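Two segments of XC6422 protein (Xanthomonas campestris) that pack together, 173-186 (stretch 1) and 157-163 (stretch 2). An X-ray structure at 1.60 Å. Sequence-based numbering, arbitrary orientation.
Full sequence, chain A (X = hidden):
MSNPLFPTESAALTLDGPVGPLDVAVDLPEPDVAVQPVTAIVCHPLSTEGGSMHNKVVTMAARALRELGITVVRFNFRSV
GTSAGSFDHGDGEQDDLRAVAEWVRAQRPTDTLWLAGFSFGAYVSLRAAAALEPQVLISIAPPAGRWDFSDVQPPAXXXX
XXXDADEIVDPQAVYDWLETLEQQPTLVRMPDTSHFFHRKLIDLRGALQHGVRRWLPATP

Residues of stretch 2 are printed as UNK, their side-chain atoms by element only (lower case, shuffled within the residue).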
# COMPACT_ATOMS: atom_id res chain seq x y z
N ALA A 173 7.01 19.03 -23.07
CA ALA A 173 7.24 18.25 -24.29
C ALA A 173 6.22 17.12 -24.35
O ALA A 173 5.73 16.75 -25.43
CB ALA A 173 8.65 17.68 -24.28
N VAL A 174 5.91 16.55 -23.19
CA VAL A 174 4.94 15.47 -23.10
C VAL A 174 3.56 16.02 -23.46
O VAL A 174 2.86 15.46 -24.30
CB VAL A 174 4.90 14.89 -21.67
CG1 VAL A 174 3.77 13.86 -21.55
CG2 VAL A 174 6.24 14.26 -21.33
N TYR A 175 3.19 17.13 -22.83
CA TYR A 175 1.88 17.72 -23.09
C TYR A 175 1.74 18.18 -24.54
O TYR A 175 0.67 18.00 -25.15
CB TYR A 175 1.63 18.88 -22.12
CG TYR A 175 1.90 18.53 -20.67
CD1 TYR A 175 1.66 17.24 -20.19
CD2 TYR A 175 2.42 19.47 -19.78
CE1 TYR A 175 1.94 16.89 -18.87
CE2 TYR A 175 2.70 19.14 -18.45
CZ TYR A 175 2.46 17.84 -18.01
OH TYR A 175 2.75 17.48 -16.71
N ASP A 176 2.80 18.76 -25.11
CA ASP A 176 2.73 19.22 -26.49
C ASP A 176 2.49 18.05 -27.44
O ASP A 176 1.87 18.21 -28.49
CB ASP A 176 4.04 19.92 -26.91
CG ASP A 176 4.20 21.31 -26.31
OD1 ASP A 176 3.25 21.83 -25.69
OD2 ASP A 176 5.30 21.89 -26.47
N TRP A 177 2.99 16.88 -27.06
CA TRP A 177 2.83 15.68 -27.87
C TRP A 177 1.43 15.09 -27.69
O TRP A 177 0.76 14.75 -28.67
CB TRP A 177 3.91 14.65 -27.47
CG TRP A 177 3.62 13.23 -27.86
CD1 TRP A 177 3.34 12.76 -29.11
CD2 TRP A 177 3.59 12.10 -26.98
NE1 TRP A 177 3.14 11.40 -29.06
CE2 TRP A 177 3.28 10.97 -27.77
CE3 TRP A 177 3.79 11.94 -25.60
CZ2 TRP A 177 3.17 9.69 -27.22
CZ3 TRP A 177 3.68 10.66 -25.06
CH2 TRP A 177 3.37 9.56 -25.87
N LEU A 178 0.99 14.98 -26.44
CA LEU A 178 -0.32 14.41 -26.16
C LEU A 178 -1.47 15.22 -26.73
O LEU A 178 -2.50 14.65 -27.11
CB LEU A 178 -0.51 14.25 -24.65
CG LEU A 178 0.34 13.16 -23.99
CD1 LEU A 178 -0.01 13.05 -22.50
CD2 LEU A 178 0.11 11.82 -24.69
N GLU A 179 -1.31 16.54 -26.82
CA GLU A 179 -2.40 17.37 -27.33
C GLU A 179 -2.63 17.22 -28.84
O GLU A 179 -3.60 17.75 -29.37
CB GLU A 179 -2.15 18.84 -26.98
CG GLU A 179 -0.85 19.43 -27.51
CD GLU A 179 -0.64 20.88 -27.10
OE1 GLU A 179 -1.13 21.28 -26.03
OE2 GLU A 179 0.04 21.62 -27.85
N THR A 180 -1.76 16.47 -29.51
CA THR A 180 -1.91 16.27 -30.95
C THR A 180 -2.52 14.91 -31.32
O THR A 180 -2.82 14.66 -32.49
CB THR A 180 -0.55 16.36 -31.69
OG1 THR A 180 0.25 15.21 -31.36
CG2 THR A 180 0.20 17.62 -31.29
N LEU A 181 -2.71 14.03 -30.33
CA LEU A 181 -3.25 12.70 -30.59
C LEU A 181 -4.76 12.66 -30.75
O LEU A 181 -5.49 13.34 -30.03
CB LEU A 181 -2.83 11.74 -29.47
CG LEU A 181 -1.32 11.62 -29.20
CD1 LEU A 181 -1.08 10.65 -28.07
CD2 LEU A 181 -0.61 11.16 -30.46
N GLU A 182 -5.23 11.84 -31.69
CA GLU A 182 -6.65 11.68 -31.98
C GLU A 182 -7.39 11.00 -30.83
O GLU A 182 -8.59 11.22 -30.62
CB GLU A 182 -6.84 10.88 -33.27
CG GLU A 182 -6.28 11.58 -34.50
CD GLU A 182 -6.39 10.74 -35.76
OE1 GLU A 182 -6.03 11.25 -36.85
OE2 GLU A 182 -6.83 9.57 -35.67
N GLN A 183 -6.68 10.15 -30.09
CA GLN A 183 -7.27 9.49 -28.95
C GLN A 183 -6.34 9.86 -27.80
O GLN A 183 -5.27 9.29 -27.64
CB GLN A 183 -7.30 7.97 -29.15
CG GLN A 183 -8.16 7.48 -30.33
CD GLN A 183 -9.65 7.75 -30.16
OE1 GLN A 183 -10.21 7.60 -29.07
NE2 GLN A 183 -10.31 8.13 -31.25
N GLN A 184 -6.75 10.85 -27.00
CA GLN A 184 -5.92 11.30 -25.91
C GLN A 184 -6.01 10.40 -24.69
O GLN A 184 -7.11 10.13 -24.19
CB GLN A 184 -6.28 12.74 -25.52
CG GLN A 184 -5.41 13.31 -24.43
CD GLN A 184 -5.73 14.76 -24.09
OE1 GLN A 184 -5.81 15.12 -22.92
NE2 GLN A 184 -5.90 15.59 -25.12
N PRO A 185 -4.86 9.92 -24.19
CA PRO A 185 -4.90 9.05 -23.01
C PRO A 185 -5.22 9.82 -21.74
O PRO A 185 -5.07 11.04 -21.68
CB PRO A 185 -3.48 8.48 -22.97
CG PRO A 185 -2.66 9.62 -23.49
CD PRO A 185 -3.48 10.08 -24.68
N THR A 186 -5.68 9.09 -20.73
CA THR A 186 -5.98 9.68 -19.44
C THR A 186 -4.63 10.22 -18.98
O THR A 186 -3.61 9.55 -19.12
CB THR A 186 -6.49 8.60 -18.45
OG1 THR A 186 -7.68 7.99 -18.98
CG2 THR A 186 -6.80 9.20 -17.11
N UNK A 157 -7.41 1.96 -23.86
CA UNK A 157 -7.24 2.22 -22.43
C UNK A 157 -5.76 2.45 -22.16
O UNK A 157 -4.99 1.51 -21.98
n UNK A 157 -9.00 -1.42 -21.00
o UNK A 157 -11.07 -0.55 -21.06
c UNK A 157 -9.86 -0.44 -21.24
c UNK A 157 -7.78 1.03 -21.63
c UNK A 157 -9.29 0.87 -21.80
N UNK A 158 -5.38 3.72 -22.16
CA UNK A 158 -4.00 4.15 -21.96
C UNK A 158 -3.94 5.26 -20.92
O UNK A 158 -4.66 6.26 -21.00
c UNK A 158 -0.12 6.26 -23.90
n UNK A 158 0.11 5.55 -22.75
c UNK A 158 -3.44 4.61 -23.31
c UNK A 158 -2.04 5.15 -23.30
c UNK A 158 -1.47 6.03 -24.28
c UNK A 158 0.73 7.09 -24.64
c UNK A 158 -1.04 4.88 -22.40
c UNK A 158 0.22 7.68 -25.77
c UNK A 158 -1.11 7.47 -26.17
c UNK A 158 -1.96 6.65 -25.44
N UNK A 159 -3.06 5.08 -19.93
CA UNK A 159 -2.89 6.05 -18.85
C UNK A 159 -1.47 6.61 -18.82
O UNK A 159 -0.50 5.85 -18.89
c UNK A 159 -3.19 5.38 -17.51
c UNK A 159 -3.06 5.24 -15.03
c UNK A 159 -2.87 6.16 -16.23
c UNK A 159 -3.77 7.38 -16.11
N UNK A 160 -1.37 7.93 -18.73
CA UNK A 160 -0.08 8.60 -18.66
C UNK A 160 0.01 9.38 -17.34
O UNK A 160 -0.92 10.11 -16.98
c UNK A 160 0.11 9.60 -19.83
c UNK A 160 1.39 10.42 -19.61
c UNK A 160 0.20 8.85 -21.15
N UNK A 161 1.11 9.19 -16.63
CA UNK A 161 1.34 9.89 -15.37
C UNK A 161 2.65 10.66 -15.51
O UNK A 161 3.68 10.09 -15.86
c UNK A 161 1.44 8.90 -14.19
c UNK A 161 1.80 9.64 -12.91
c UNK A 161 0.13 7.03 -13.08
c UNK A 161 0.11 8.16 -14.06
N UNK A 162 2.59 11.96 -15.25
CA UNK A 162 3.77 12.80 -15.40
C UNK A 162 4.03 13.74 -14.23
O UNK A 162 3.14 14.45 -13.79
n UNK A 162 6.07 12.95 -18.01
o UNK A 162 7.12 14.33 -16.59
c UNK A 162 3.64 13.63 -16.68
c UNK A 162 6.09 13.95 -17.15
c UNK A 162 4.76 14.63 -16.90
N UNK A 163 5.27 13.74 -13.74
CA UNK A 163 5.61 14.66 -12.66
C UNK A 163 5.80 16.03 -13.29
O UNK A 163 6.51 16.16 -14.27

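Position 157 carries three side-chain carbons, the third bearing one oxygen and one nitrogen. This is a carboxamide on a two-carbon stem, and it points away from stretch 1 without touching it. The residue is Gln-157.

At position 158 a single carbon leads into fused five- and six-membered rings holding eight carbons and one nitrogen, which only an indole satisfies. The six-membered ring reaches Trp-177, Leu-178, Leu-181 and Pro-185, and the residue is Trp-158. Pro-185 CG sits over one face of that ring, 3.8 Å from its centroid and 17° off the normal, a CH-pi contact. Leu-181 CD1 lies 3.7 Å from Trp-158 CZ3. Trp-177 CH2 approaches the edge, 3.7 Å from Trp-158 CH2, with the two six-membered rings inclined at 61°. The indole nitrogen is satisfied elsewhere in the structure.

Position 159 has four carbons, forked at the second. One terminal methyl meets the side chain of Thr-186; the residue is Leu-159. Its CD1 is 3.7 Å from Thr-186 CG2, on the same face of the sheet.

Position 160 shows one carbon carrying two more, a fork with nothing beyond it. Its methyls touch Leu-178 and Pro-185. This is Val-160, which continues the apolar surface begun by the indole: CG1 is 4.2 Å from Leu-178 CD1, and CG2 is 3.8 Å from Pro-185 CG.

Position 161 again has four carbons, but forked at the first, with one arm two carbons long. That is Ile-161, directed away from stretch 1 and out of contact.

Position 162 repeats the composition of 157, three carbons with an oxygen and a nitrogen on the third, but points toward the helix, where it meets Val-174 and Tyr-175. It is Gln-162, whose CG lies 3.5 Å from Tyr-175 OH.

Position 163 has no side-chain atoms and is Gly-163; it makes no contact with stretch 1.

The contact combines a short backbone pairing with side-chain packing. Thr-186 pairs in parallel with Leu-159: Thr-186 N donates to Trp-158 O at 3.0 Å, and Val-160 N donates to Thr-186 O at 2.8 Å, so both polar groups of the Thr-186 backbone are engaged by the strand. The helix runs at 151° to the strand, their axes 10.6 Å apart at closest approach, and side chains fill the space between them. Trp-158, Val-160 and Gln-162 alternate along the strand to meet stretch 1, with Trp-158 contributing the largest covered area, while Ile-161 turns away.

Stretch 2 157-163: QWLVIQG
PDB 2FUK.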